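Local coordinates for protein ethylbenzene dehydrogenase beta-subunit (Aromatoleum aromaticum, PDB 2IVF) that holds three iron/sulfur (SF4) clusters and one Fe3-S4 cluster in bacterial-ferredoxin-type cluster-binding domains and, as in related iron-sulfur subunits, probably relays electrons between partner subunits, at residues 148-153 against 225-230; 157-162 against 175-180; 189-194 against 206-211. All coordinates share one frame; numbering follows the deposited sequence.

Interaction 1: 148-153 against 225-230; sequences ARMCNH and ACNRQC. With SF4 (iron/sulfur cluster), chain S; SF4 (iron/sulfur cluster), chain U; SF4 (iron/sulfur cluster), chain T.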
loop_
_atom_site.group_PDB
_atom_site.type_symbol
_atom_site.label_atom_id
_atom_site.label_comp_id
_atom_site.label_asym_id
_atom_site.label_seq_id
_atom_site.Cartn_x
_atom_site.Cartn_y
_atom_site.Cartn_z
ATOM N N ALA B 148 -9.059 -13.481 -3.003
ATOM C CA ALA B 148 -10.086 -12.581 -3.486
ATOM C C ALA B 148 -11.353 -13.328 -3.740
ATOM O O ALA B 148 -11.354 -14.449 -4.293
ATOM C CB ALA B 148 -9.627 -11.821 -4.775
ATOM N N ARG B 149 -12.452 -12.710 -3.336
ATOM C CA ARG B 149 -13.738 -13.323 -3.445
ATOM C C ARG B 149 -14.797 -12.278 -3.756
ATOM O O ARG B 149 -14.695 -11.126 -3.327
ATOM C CB ARG B 149 -14.103 -14.048 -2.154
ATOM C CG ARG B 149 -13.219 -15.262 -1.830
ATOM C CD ARG B 149 -13.512 -15.804 -0.478
ATOM N NE ARG B 149 -14.915 -16.161 -0.515
ATOM C CZ ARG B 149 -15.823 -15.858 0.394
ATOM N NH1 ARG B 149 -15.511 -15.226 1.496
ATOM N NH2 ARG B 149 -17.087 -16.200 0.181
ATOM N N MET B 150 -15.821 -12.711 -4.460
ATOM C CA MET B 150 -17.004 -11.903 -4.691
ATOM C C MET B 150 -18.174 -12.874 -4.709
ATOM O O MET B 150 -18.003 -14.063 -4.407
ATOM C CB MET B 150 -16.934 -11.181 -6.056
ATOM C CG MET B 150 -15.662 -10.487 -6.383
ATOM S SD MET B 150 -14.395 -11.502 -7.188
ATOM C CE MET B 150 -15.084 -11.534 -8.870
ATOM N N CYS B 151 -19.348 -12.409 -5.123
ATOM C CA CYS B 151 -20.459 -13.339 -5.316
ATOM C C CYS B 151 -20.084 -14.216 -6.499
ATOM O O CYS B 151 -19.542 -13.741 -7.491
ATOM C CB CYS B 151 -21.783 -12.641 -5.557
ATOM S SG CYS B 151 -23.059 -13.682 -6.300
ATOM N N ASN B 152 -20.392 -15.503 -6.381
ATOM C CA ASN B 152 -20.040 -16.479 -7.382
ATOM C C ASN B 152 -21.051 -16.590 -8.524
ATOM O O ASN B 152 -20.837 -17.361 -9.436
ATOM C CB ASN B 152 -19.804 -17.852 -6.698
ATOM C CG ASN B 152 -18.709 -17.790 -5.688
ATOM O OD1 ASN B 152 -17.543 -17.574 -6.053
ATOM N ND2 ASN B 152 -19.063 -17.852 -4.409
ATOM N N HIS B 153 -22.166 -15.859 -8.461
ATOM C CA HIS B 153 -23.217 -15.948 -9.467
ATOM C C HIS B 153 -23.510 -17.356 -9.857
ATOM O O HIS B 153 -23.529 -17.746 -11.038
ATOM C CB HIS B 153 -22.914 -15.026 -10.638
ATOM C CG HIS B 153 -22.793 -13.615 -10.203
ATOM N ND1 HIS B 153 -23.896 -12.818 -9.969
ATOM C CD2 HIS B 153 -21.714 -12.887 -9.825
ATOM C CE1 HIS B 153 -23.495 -11.643 -9.526
ATOM N NE2 HIS B 153 -22.176 -11.654 -9.443
ATOM N N ALA B 225 -15.288 -3.877 -12.454
ATOM C CA ALA B 225 -14.216 -3.033 -11.939
ATOM C C ALA B 225 -13.145 -3.848 -11.179
ATOM O O ALA B 225 -11.927 -3.547 -11.231
ATOM C CB ALA B 225 -14.818 -1.941 -11.029
ATOM N N CYS B 226 -13.581 -4.839 -10.420
ATOM C CA CYS B 226 -12.626 -5.604 -9.596
ATOM C C CYS B 226 -11.687 -6.444 -10.445
ATOM O O CYS B 226 -10.552 -6.716 -10.051
ATOM C CB CYS B 226 -13.356 -6.403 -8.517
ATOM S SG CYS B 226 -14.491 -7.596 -9.217
ATOM N N ASN B 227 -12.180 -6.863 -11.614
ATOM C CA ASN B 227 -11.366 -7.521 -12.599
ATOM C C ASN B 227 -10.490 -6.551 -13.386
ATOM O O ASN B 227 -9.327 -6.813 -13.592
ATOM C CB ASN B 227 -12.244 -8.317 -13.544
ATOM C CG ASN B 227 -12.757 -9.584 -12.940
ATOM O OD1 ASN B 227 -12.217 -10.083 -11.927
ATOM N ND2 ASN B 227 -13.764 -10.179 -13.596
ATOM N N ARG B 228 -11.074 -5.443 -13.854
ATOM C CA ARG B 228 -10.376 -4.544 -14.716
ATOM C C ARG B 228 -9.265 -3.840 -13.936
ATOM O O ARG B 228 -8.182 -3.708 -14.452
ATOM C CB ARG B 228 -11.286 -3.493 -15.334
ATOM C CG ARG B 228 -10.574 -2.668 -16.407
ATOM C CD ARG B 228 -11.519 -1.638 -17.067
ATOM N NE ARG B 228 -10.743 -0.812 -18.006
ATOM C CZ ARG B 228 -9.928 0.164 -17.621
ATOM N NH1 ARG B 228 -9.834 0.489 -16.337
ATOM N NH2 ARG B 228 -9.197 0.800 -18.517
ATOM N N GLN B 229 -9.543 -3.452 -12.700
ATOM C CA GLN B 229 -8.587 -2.661 -11.910
ATOM C C GLN B 229 -7.486 -3.397 -11.144
ATOM O O GLN B 229 -6.702 -2.783 -10.413
ATOM C CB GLN B 229 -9.343 -1.740 -10.961
ATOM C CG GLN B 229 -10.211 -0.708 -11.723
ATOM C CD GLN B 229 -10.788 0.377 -10.859
ATOM O OE1 GLN B 229 -11.995 0.503 -10.763
ATOM N NE2 GLN B 229 -9.917 1.145 -10.168
ATOM N N CYS B 230 -7.382 -4.700 -11.336
ATOM C CA CYS B 230 -6.455 -5.515 -10.628
ATOM C C CYS B 230 -5.071 -5.289 -11.251
ATOM O O CYS B 230 -4.839 -5.686 -12.415
ATOM C CB CYS B 230 -6.818 -6.942 -10.798
ATOM S SG CYS B 230 -5.571 -8.109 -10.248
HETATM FE FE1 SF4 S . -24.188 -16.677 -2.535
HETATM FE FE2 SF4 S . -26.261 -16.434 -4.138
HETATM FE FE3 SF4 S . -24.098 -17.937 -4.911
HETATM FE FE4 SF4 S . -23.858 -15.208 -4.777
HETATM S S1 SF4 S . -25.223 -16.420 -6.198
HETATM S S2 SF4 S . -22.401 -16.783 -3.927
HETATM S S3 SF4 S . -25.246 -14.732 -3.051
HETATM S S4 SF4 S . -25.555 -18.411 -3.189
HETATM FE FE1 SF4 U . -19.106 -7.420 -8.122
HETATM FE FE2 SF4 U . -18.088 -5.243 -7.060
HETATM FE FE3 SF4 U . -16.552 -6.805 -8.618
HETATM FE FE4 SF4 U . -18.465 -5.314 -9.784
HETATM S S1 SF4 U . -16.603 -4.529 -8.697
HETATM S S2 SF4 U . -18.103 -7.530 -10.161
HETATM S S3 SF4 U . -20.121 -5.335 -8.146
HETATM S S4 SF4 U . -17.483 -7.341 -6.537
HETATM FE FE1 SF4 T . -5.182 -9.643 -5.744
HETATM FE FE2 SF4 T . -7.266 -7.865 -5.848
HETATM FE FE3 SF4 T . -5.617 -8.224 -7.943
HETATM FE FE4 SF4 T . -4.639 -6.904 -5.797
HETATM S S1 SF4 T . -6.330 -6.216 -7.118
HETATM S S2 SF4 T . -3.599 -8.550 -7.006
HETATM S S3 SF4 T . -5.725 -8.071 -4.160
HETATM S S4 SF4 T . -7.048 -9.799 -7.027
#
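Cys226 SG is gripped on one side by iron, bound at 2.3 Å to FE3 of the chain U cluster, and is met by Met150, whose methyl CE lies 4.0 Å from that same SG. The methionine reaches it by folding back: with CG anti to its carbonyl carbon (chi1 -47°), the chain then bends at both chi2 and chi3. The bend lays Met150 CG 3.6 Å from S4 of the chain U cluster, so Met150 borders the cluster along its shaft and the ligating sulfur with its tip. Met150 CE also brushes Asn227 at 4.4 Å from OD1, an amide oxygen whose strong partner is Arg235 NH1 rather than anything in 148-153.

The two segments touch little of each other directly; each also meets clusters. After Arg149 the strand gives way to a loop, in which Cys151 SG ligates FE4 of the chain S cluster and accepts a nearly straight bond from His153 N, 3.2 Å long with an angle of 164°. Cys151 SG sits over the centre of one face of the His153 ring, 3.7 Å above its plane. At the other end, Cys230 SG binds FE3 of the chain T cluster. Between them the segments give three cysteines to three clusters. In this fully buried contact a methyl lines one side of the Cys226 thiolate, and the guanidinium of Arg235, which touches both Met150 and Cys226, may offset part of the negative charge.

Interaction 2: 157-162 against 175-180; sequences PACLAA and GIVLVD. With SF4 (iron/sulfur cluster), chain S.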
loop_
_atom_site.group_PDB
_atom_site.type_symbol
_atom_site.label_atom_id
_atom_site.label_comp_id
_atom_site.label_asym_id
_atom_site.label_seq_id
_atom_site.Cartn_x
_atom_site.Cartn_y
_atom_site.Cartn_z
ATOM N N PRO B 157 -28.098 -21.132 -7.174
ATOM C CA PRO B 157 -27.919 -20.181 -6.076
ATOM C C PRO B 157 -28.815 -20.478 -4.890
ATOM O O PRO B 157 -30.039 -20.656 -5.048
ATOM C CB PRO B 157 -28.223 -18.815 -6.695
ATOM C CG PRO B 157 -28.861 -19.068 -7.981
ATOM C CD PRO B 157 -28.667 -20.516 -8.376
ATOM N N ALA B 158 -28.202 -20.575 -3.720
ATOM C CA ALA B 158 -28.939 -20.913 -2.515
ATOM C C ALA B 158 -29.722 -19.700 -2.036
ATOM O O ALA B 158 -30.812 -19.847 -1.518
ATOM C CB ALA B 158 -28.026 -21.423 -1.459
ATOM N N CYS B 159 -29.169 -18.528 -2.247
ATOM C CA CYS B 159 -29.811 -17.270 -1.906
ATOM C C CYS B 159 -31.174 -17.152 -2.556
ATOM O O CYS B 159 -32.171 -16.849 -1.901
ATOM C CB CYS B 159 -28.897 -16.144 -2.338
ATOM S SG CYS B 159 -28.454 -16.100 -4.114
ATOM N N LEU B 160 -31.219 -17.390 -3.853
ATOM C CA LEU B 160 -32.473 -17.349 -4.612
ATOM C C LEU B 160 -33.538 -18.284 -4.080
ATOM O O LEU B 160 -34.724 -17.923 -3.980
ATOM C CB LEU B 160 -32.162 -17.674 -6.056
ATOM C CG LEU B 160 -33.267 -17.577 -7.128
ATOM C CD1 LEU B 160 -32.531 -17.368 -8.493
ATOM C CD2 LEU B 160 -34.133 -18.785 -7.179
ATOM N N ALA B 161 -33.107 -19.503 -3.763
ATOM C CA ALA B 161 -33.972 -20.574 -3.260
ATOM C C ALA B 161 -34.568 -20.200 -1.920
ATOM O O ALA B 161 -35.719 -20.484 -1.649
ATOM C CB ALA B 161 -33.160 -21.874 -3.110
ATOM N N ALA B 162 -33.767 -19.503 -1.130
ATOM C CA ALA B 162 -34.111 -19.116 0.225
ATOM C C ALA B 162 -35.132 -17.970 0.340
ATOM O O ALA B 162 -35.913 -17.958 1.267
ATOM C CB ALA B 162 -32.829 -18.721 0.976
ATOM N N GLY B 175 -26.296 -14.859 -16.453
ATOM C CA GLY B 175 -26.197 -15.594 -15.189
ATOM C C GLY B 175 -25.983 -14.736 -13.964
ATOM O O GLY B 175 -25.708 -15.263 -12.892
ATOM N N ILE B 176 -26.135 -13.422 -14.100
ATOM C CA ILE B 176 -25.978 -12.527 -12.952
ATOM C C ILE B 176 -27.150 -12.682 -12.003
ATOM O O ILE B 176 -28.343 -12.669 -12.435
ATOM C CB ILE B 176 -25.842 -11.055 -13.391
ATOM C CG1 ILE B 176 -24.569 -10.880 -14.249
ATOM C CG2 ILE B 176 -25.750 -10.127 -12.170
ATOM C CD1 ILE B 176 -24.440 -9.461 -14.902
ATOM N N VAL B 177 -26.802 -12.892 -10.728
ATOM C CA VAL B 177 -27.782 -13.085 -9.666
ATOM C C VAL B 177 -27.963 -11.745 -8.986
ATOM O O VAL B 177 -27.004 -11.076 -8.638
ATOM C CB VAL B 177 -27.327 -14.164 -8.663
ATOM C CG1 VAL B 177 -28.342 -14.271 -7.481
ATOM C CG2 VAL B 177 -27.157 -15.481 -9.394
ATOM N N LEU B 178 -29.199 -11.311 -8.883
ATOM C CA LEU B 178 -29.498 -9.996 -8.326
ATOM C C LEU B 178 -30.606 -10.045 -7.275
ATOM O O LEU B 178 -31.523 -10.862 -7.349
ATOM C CB LEU B 178 -29.932 -9.023 -9.459
ATOM C CG LEU B 178 -28.826 -8.684 -10.494
ATOM C CD1 LEU B 178 -29.463 -7.937 -11.648
ATOM C CD2 LEU B 178 -27.657 -7.860 -9.916
ATOM N N VAL B 179 -30.524 -9.119 -6.331
ATOM C CA VAL B 179 -31.604 -8.850 -5.363
ATOM C C VAL B 179 -32.379 -7.625 -5.848
ATOM O O VAL B 179 -31.841 -6.518 -5.882
ATOM C CB VAL B 179 -31.055 -8.532 -3.941
ATOM C CG1 VAL B 179 -32.257 -8.177 -3.000
ATOM C CG2 VAL B 179 -30.231 -9.684 -3.377
ATOM N N ASP B 180 -33.632 -7.838 -6.223
ATOM C CA ASP B 180 -34.530 -6.768 -6.636
ATOM C C ASP B 180 -34.817 -5.849 -5.448
ATOM O O ASP B 180 -35.531 -6.227 -4.501
ATOM C CB ASP B 180 -35.807 -7.398 -7.177
ATOM C CG ASP B 180 -36.876 -6.400 -7.505
ATOM O OD1 ASP B 180 -36.872 -5.271 -6.957
ATOM O OD2 ASP B 180 -37.759 -6.777 -8.316
HETATM FE FE1 SF4 S . -24.188 -16.677 -2.535
HETATM FE FE2 SF4 S . -26.261 -16.434 -4.138
HETATM FE FE3 SF4 S . -24.098 -17.937 -4.911
HETATM FE FE4 SF4 S . -23.858 -15.208 -4.777
HETATM S S1 SF4 S . -25.223 -16.420 -6.198
HETATM S S2 SF4 S . -22.401 -16.783 -3.927
HETATM S S3 SF4 S . -25.246 -14.732 -3.051
HETATM S S4 SF4 S . -25.555 -18.411 -3.189
#
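Val177 meets Pro157 and Cys159 beside the chain S cluster, in a bacterial ferredoxin-type site in which Cys151, Cys154 and Cys159 follow the CxxCxxxxC pattern and the more distant Cys194 completes the ligand set. Helix 158-162 starts right after Pro157 at its N-cap, while Val177 belongs to a two-stranded antiparallel hairpin with strand 168-170; the CA atoms of Pro157 and Val177 stand 8.0 Å apart.

Both branches of the valine are used, and its first torsion, with CG1 anti to the backbone N (chi1 176°), assigns each its partner. Val177 CG1 rests 3.8 Å from Cys159 SG, against the thiolate itself, whereas Val177 CG2 packs on the proline ring, 4.2 Å from Pro157 CG. Between these two touches the isopropyl group also leans on the cluster, Val177 CG2 lying 3.9 Å from S1 of the chain S cluster.

Pro157 comes to the same inorganic sulfur from the helix side, with Pro157 CB 3.9 Å from S1, so that valine and proline together wall it with hydrocarbon. Cys159 carries SG between its backbone N and carbonyl carbon (chi1 58°), which turns Cys159 SG off the first helical turn onto FE2 of the chain S cluster at 2.2 Å. Ile168 of the partner strand touches both Cys159 and Val177, extending this apolar cover. Next to Pro157 the start of the helix faces another corner of the cluster, where Ala158 N approaches S4 to 3.5 Å.

Interaction 3: 189-194 against 206-211; sequences HCVEAC and QTSEKC. With F3S (Fe3-s4 cluster), chain R; SF4 (iron/sulfur cluster), chain S; SF4 (iron/sulfur cluster), chain U.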
loop_
_atom_site.group_PDB
_atom_site.type_symbol
_atom_site.label_atom_id
_atom_site.label_comp_id
_atom_site.label_asym_id
_atom_site.label_seq_id
_atom_site.Cartn_x
_atom_site.Cartn_y
_atom_site.Cartn_z
ATOM N N HIS B 189 -33.157 -14.384 4.873
ATOM C CA HIS B 189 -33.029 -15.842 4.697
ATOM C C HIS B 189 -31.937 -16.137 3.687
ATOM O O HIS B 189 -31.163 -17.087 3.866
ATOM C CB HIS B 189 -34.360 -16.442 4.227
ATOM C CG HIS B 189 -35.487 -16.125 5.127
ATOM N ND1 HIS B 189 -35.517 -16.542 6.437
ATOM C CD2 HIS B 189 -36.637 -15.446 4.917
ATOM C CE1 HIS B 189 -36.633 -16.109 7.000
ATOM N NE2 HIS B 189 -37.331 -15.450 6.098
ATOM N N CYS B 190 -31.859 -15.299 2.650
ATOM C CA CYS B 190 -30.846 -15.404 1.589
ATOM C C CYS B 190 -29.475 -15.305 2.151
ATOM O O CYS B 190 -28.575 -16.008 1.727
ATOM C CB CYS B 190 -31.030 -14.298 0.549
ATOM S SG CYS B 190 -30.965 -12.599 1.276
ATOM N N VAL B 191 -29.294 -14.414 3.113
ATOM C CA VAL B 191 -27.988 -14.264 3.744
ATOM C C VAL B 191 -27.546 -15.538 4.483
ATOM O O VAL B 191 -26.383 -15.982 4.359
ATOM C CB VAL B 191 -27.975 -13.070 4.722
ATOM C CG1 VAL B 191 -26.591 -12.902 5.323
ATOM C CG2 VAL B 191 -28.403 -11.780 4.004
ATOM N N GLU B 192 -28.458 -16.122 5.244
ATOM C CA GLU B 192 -28.187 -17.364 5.946
ATOM C C GLU B 192 -27.942 -18.538 4.966
ATOM O O GLU B 192 -27.119 -19.420 5.206
ATOM C CB GLU B 192 -29.386 -17.713 6.860
ATOM C CG GLU B 192 -29.712 -16.684 7.952
ATOM C CD GLU B 192 -31.088 -16.890 8.581
ATOM O OE1 GLU B 192 -31.860 -17.735 8.110
ATOM O OE2 GLU B 192 -31.394 -16.185 9.537
ATOM N N ALA B 193 -28.694 -18.537 3.868
ATOM C CA ALA B 193 -28.620 -19.571 2.856
ATOM C C ALA B 193 -27.362 -19.545 1.987
ATOM O O ALA B 193 -26.944 -20.581 1.515
ATOM C CB ALA B 193 -29.861 -19.499 1.962
ATOM N N CYS B 194 -26.822 -18.378 1.716
ATOM C CA CYS B 194 -25.650 -18.280 0.879
ATOM C C CYS B 194 -24.461 -18.781 1.690
ATOM O O CYS B 194 -24.083 -18.144 2.655
ATOM C CB CYS B 194 -25.378 -16.856 0.414
ATOM S SG CYS B 194 -23.684 -16.697 -0.238
ATOM N N GLN B 206 -32.882 -1.437 4.678
ATOM C CA GLN B 206 -33.468 -2.664 5.193
ATOM C C GLN B 206 -33.764 -3.640 4.074
ATOM O O GLN B 206 -34.756 -4.352 4.072
ATOM C CB GLN B 206 -34.675 -2.358 6.053
ATOM C CG GLN B 206 -34.266 -1.669 7.355
ATOM C CD GLN B 206 -35.448 -1.306 8.194
ATOM O OE1 GLN B 206 -36.003 -2.151 8.892
ATOM N NE2 GLN B 206 -35.867 -0.034 8.120
ATOM N N THR B 207 -32.864 -3.648 3.106
ATOM C CA THR B 207 -32.843 -4.664 2.066
ATOM C C THR B 207 -31.447 -5.239 2.159
ATOM O O THR B 207 -30.601 -4.717 2.901
ATOM C CB THR B 207 -33.017 -4.051 0.647
ATOM O OG1 THR B 207 -31.910 -3.165 0.396
ATOM C CG2 THR B 207 -34.375 -3.323 0.485
ATOM N N SER B 208 -31.253 -6.346 1.466
ATOM C CA SER B 208 -29.948 -6.915 1.287
ATOM C C SER B 208 -29.413 -6.616 -0.119
ATOM O O SER B 208 -30.154 -6.466 -1.094
ATOM C CB SER B 208 -29.981 -8.417 1.567
ATOM O OG SER B 208 -30.287 -8.668 2.940
ATOM N N GLU B 209 -28.097 -6.485 -0.172
ATOM C CA GLU B 209 -27.405 -6.164 -1.379
ATOM C C GLU B 209 -26.237 -7.123 -1.568
ATOM O O GLU B 209 -25.831 -7.832 -0.653
ATOM C CB GLU B 209 -26.882 -4.754 -1.302
ATOM C CG GLU B 209 -27.970 -3.709 -1.167
ATOM C CD GLU B 209 -27.502 -2.359 -1.575
ATOM O OE1 GLU B 209 -27.091 -2.188 -2.748
ATOM O OE2 GLU B 209 -27.584 -1.445 -0.744
ATOM N N LYS B 210 -25.677 -7.086 -2.766
ATOM C CA LYS B 210 -24.650 -8.010 -3.151
ATOM C C LYS B 210 -23.982 -7.527 -4.444
ATOM O O LYS B 210 -24.473 -6.644 -5.148
ATOM C CB LYS B 210 -25.312 -9.387 -3.407
ATOM C CG LYS B 210 -26.218 -9.425 -4.612
ATOM C CD LYS B 210 -26.795 -10.792 -4.870
ATOM C CE LYS B 210 -25.812 -11.810 -5.379
ATOM N NZ LYS B 210 -25.056 -11.307 -6.565
ATOM N N CYS B 211 -22.899 -8.193 -4.784
ATOM C CA CYS B 211 -22.254 -7.989 -6.062
ATOM C C CYS B 211 -23.262 -8.077 -7.180
ATOM O O CYS B 211 -24.022 -9.030 -7.263
ATOM C CB CYS B 211 -21.147 -9.013 -6.220
ATOM S SG CYS B 211 -20.395 -9.185 -7.807
HETATM FE FE1 F3S R . -34.517 -9.625 0.693
HETATM FE FE3 F3S R . -35.450 -12.078 0.283
HETATM FE FE4 F3S R . -33.076 -11.823 1.238
HETATM S S1 F3S R . -36.557 -10.316 1.127
HETATM S S2 F3S R . -33.071 -9.881 2.364
HETATM S S3 F3S R . -33.797 -11.095 -0.722
HETATM S S4 F3S R . -34.552 -13.347 1.878
HETATM FE FE1 SF4 S . -24.188 -16.677 -2.535
HETATM FE FE2 SF4 S . -26.261 -16.434 -4.138
HETATM FE FE3 SF4 S . -24.098 -17.937 -4.911
HETATM FE FE4 SF4 S . -23.858 -15.208 -4.777
HETATM S S1 SF4 S . -25.223 -16.420 -6.198
HETATM S S2 SF4 S . -22.401 -16.783 -3.927
HETATM S S3 SF4 S . -25.246 -14.732 -3.051
HETATM S S4 SF4 S . -25.555 -18.411 -3.189
HETATM FE FE1 SF4 U . -19.106 -7.420 -8.122
HETATM FE FE2 SF4 U . -18.088 -5.243 -7.060
HETATM FE FE3 SF4 U . -16.552 -6.805 -8.618
HETATM FE FE4 SF4 U . -18.465 -5.314 -9.784
HETATM S S1 SF4 U . -16.603 -4.529 -8.697
HETATM S S2 SF4 U . -18.103 -7.530 -10.161
HETATM S S3 SF4 U . -20.121 -5.335 -8.146
HETATM S S4 SF4 U . -17.483 -7.341 -6.537
#
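Val191 and Ser208 mark the closest approach of the backbones, their CA atoms 8.0 Å apart, where the short helix 189-193 faces the strand 207-210. Backbone bonds from Ala193 N to His189 O and from Cys194 N to Cys190 O hold the helical turn.

Across the contact, Val191 sets CG2 3.8 Å from Ser208 OG, and Cys190 SG comes to 4.3 Å from Ser208 CB. Cys190 SG also ligates FE4 of the Fe3-S4 cluster at 2.2 Å. Ser208 OG, placed anti to its carbonyl carbon (chi1 -65°), lies 3.1 Å from S2 of this cluster; it is buried and has no hydrogen-bond partner in the model. Further along, Lys210 curls back through its last two torsions so that NZ donates to Cys211 O at 2.6 Å, in the carbonyl plane, and also to Val177 O, while Lys210 CE rests 3.8 Å from S3 of the chain S cluster. Cys194 SG binds FE1 of that cluster and Cys211 SG binds FE1 of the chain U cluster.

Strand 199-202, the hairpin partner of 207-210, puts Ile199 against Cys190, Val191 and Ser208, and helix 158-162 packs on helix 189-193, Cys159 against Cys190 and Ala162 against Ala193.

In the fold
Along the chain, 148-153 comes first, interactions 2 and 3 follow in series, and 225-230 returns last, so interaction 1 brackets the other two within the 4Fe-4S dicluster domain. Interactions 2 and 3 lie about 9 Å apart between centres, each pairing a short helix with a strand of its own two-stranded hairpin; interaction 1 sits about 17 and 18 Å from them, nearer the centre of the folded chain. Val177 joins all three, its N probably bonded to His153 ND1 and its O to Lys210 NZ. All three touch the chain S cluster. The clusters run Fe3-S4, S, U, T, an order consistent with a path for electrons.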